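Local coordinates for protein glycoside hydrolase family 31 (Trueperella pyogenes, PDB 5I0F) that probably degrades cycloalternan by cleaving its alpha-glycosidic bonds through a covalent glycosyl-enzyme intermediate, as a member of glycoside hydrolase family 31, at residues A[17-20]-A[21-25]. Sequence-based numbering, arbitrary orientation.
Sequences LDQL and YPAIP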
loop_
_atom_site.group_PDB
_atom_site.type_symbol
_atom_site.label_atom_id
_atom_site.label_comp_id
_atom_site.label_asym_id
_atom_site.label_seq_id
_atom_site.Cartn_x
_atom_site.Cartn_y
_atom_site.Cartn_z
ATOM N N LEU A 17 -15.094 -14.610 14.394
ATOM C CA LEU A 17 -16.031 -15.123 15.396
ATOM C C LEU A 17 -15.422 -16.099 16.413
ATOM O O LEU A 17 -16.114 -16.535 17.340
ATOM C CB LEU A 17 -17.211 -15.804 14.686
ATOM C CG LEU A 17 -18.093 -14.874 13.863
ATOM C CD1 LEU A 17 -19.099 -15.671 13.046
ATOM C CD2 LEU A 17 -18.810 -13.870 14.755
ATOM N N ASP A 18 -14.152 -16.443 16.247
ATOM C CA ASP A 18 -13.501 -17.511 17.015
ATOM C C ASP A 18 -12.374 -17.007 17.947
ATOM O O ASP A 18 -11.489 -17.780 18.311
ATOM C CB ASP A 18 -12.937 -18.557 16.025
ATOM C CG ASP A 18 -11.881 -17.974 15.089
ATOM O OD1 ASP A 18 -11.680 -16.730 15.086
ATOM O OD2 ASP A 18 -11.249 -18.764 14.357
ATOM N N GLN A 19 -12.411 -15.726 18.337
ATOM C CA GLN A 19 -11.294 -15.098 19.049
ATOM C C GLN A 19 -11.672 -14.462 20.379
ATOM O O GLN A 19 -12.844 -14.380 20.727
ATOM C CB GLN A 19 -10.588 -14.072 18.166
ATOM C CG GLN A 19 -11.378 -12.818 17.833
ATOM C CD GLN A 19 -10.502 -11.819 17.096
ATOM O OE1 GLN A 19 -10.412 -11.828 15.856
ATOM N NE2 GLN A 19 -9.786 -11.012 17.859
ATOM N N LEU A 20 -10.639 -14.049 21.114
ATOM C CA LEU A 20 -10.791 -13.120 22.219
ATOM C C LEU A 20 -10.795 -11.666 21.723
ATOM O O LEU A 20 -10.058 -11.333 20.794
ATOM C CB LEU A 20 -9.642 -13.280 23.197
ATOM C CG LEU A 20 -9.496 -14.626 23.891
ATOM C CD1 LEU A 20 -8.292 -14.584 24.824
ATOM C CD2 LEU A 20 -10.762 -14.959 24.649
ATOM N N TYR A 21 -11.595 -10.821 22.364
ATOM C CA TYR A 21 -11.578 -9.366 22.117
ATOM C C TYR A 21 -11.663 -8.594 23.444
ATOM O O TYR A 21 -12.691 -8.678 24.123
ATOM C CB TYR A 21 -12.710 -8.918 21.193
ATOM C CG TYR A 21 -12.547 -7.449 20.842
ATOM C CD1 TYR A 21 -11.485 -7.031 20.035
ATOM C CD2 TYR A 21 -13.381 -6.470 21.392
ATOM C CE1 TYR A 21 -11.289 -5.686 19.732
ATOM C CE2 TYR A 21 -13.190 -5.114 21.089
ATOM C CZ TYR A 21 -12.143 -4.739 20.256
ATOM O OH TYR A 21 -11.932 -3.416 19.940
ATOM N N PRO A 22 -10.620 -7.854 23.840
ATOM C CA PRO A 22 -9.367 -7.690 23.100
ATOM C C PRO A 22 -8.531 -8.964 23.023
ATOM O O PRO A 22 -8.643 -9.835 23.881
ATOM C CB PRO A 22 -8.626 -6.598 23.886
ATOM C CG PRO A 22 -9.246 -6.583 25.237
ATOM C CD PRO A 22 -10.670 -6.998 25.041
ATOM N N ALA A 23 -7.714 -9.058 21.977
ATOM C CA ALA A 23 -6.931 -10.269 21.708
ATOM C C ALA A 23 -5.877 -10.491 22.778
ATOM O O ALA A 23 -5.532 -11.629 23.028
ATOM C CB ALA A 23 -6.272 -10.207 20.333
ATOM N N ILE A 24 -5.360 -9.398 23.352
ATOM C CA ILE A 24 -4.510 -9.403 24.564
ATOM C C ILE A 24 -5.410 -8.904 25.713
ATOM O O ILE A 24 -5.649 -7.691 25.834
ATOM C CB ILE A 24 -3.273 -8.472 24.404
ATOM C CG1 ILE A 24 -2.391 -8.907 23.217
ATOM C CG2 ILE A 24 -2.460 -8.386 25.700
ATOM C CD1 ILE A 24 -1.811 -10.309 23.324
ATOM N N PRO A 25 -5.943 -9.835 26.543
ATOM C CA PRO A 25 -6.883 -9.434 27.590
ATOM C C PRO A 25 -6.289 -8.457 28.619
ATOM O O PRO A 25 -5.127 -8.608 29.022
ATOM C CB PRO A 25 -7.256 -10.767 28.255
ATOM C CG PRO A 25 -7.021 -11.787 27.193
ATOM C CD PRO A 25 -5.807 -11.301 26.475
#
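Ala-23 CA lies over one face of the Leu-20 carbonyl, and Gln-19 NE2 approaches its oxygen tilted about 34° to the other side. Leu-20 O lies almost in the amide plane of Gln-19. The chain here makes a type VIb beta turn over residues 20 to 23, with a cis peptide bond before Pro-22. The turn begins within the short strand 20-21, which pairs antiparallel with strand 31-37 in the N-terminal beta domain.

The turn has no hydrogen bond between its ends. Leu-20 O and Ala-23 N are 3.5 Å apart, but the angle is poor. Ala-23 CA makes a bent, weak C-H...O contact with Leu-20 O at 3.4 Å. A hydrogen bond to this oxygen comes from the side chain of Gln-19. Its NE2 lies 3.0 Å from Leu-20 O, with a nearly straight N-H...O angle of 173°. At the other end of the same amide, OE1 accepts a bond from Ser-16 N. Bonds at both ends should fix the flip of the amide.

Tyr-21 carries its ring away from Leu-20, with CG anti to the backbone N (chi1 -173°). The ring makes a cation-pi contact with Arg-15. Leu-20 and Pro-25 are both buried and touch each other. Ile-33 and His-4 also touch Leu-20, while Leu-31 and Leu-100 touch Pro-25. The side chains of Leu-20 and Pro-25 cross at about a right angle, and Leu-20 CD1 rests 3.9 Å from CG of the Pro-25 ring.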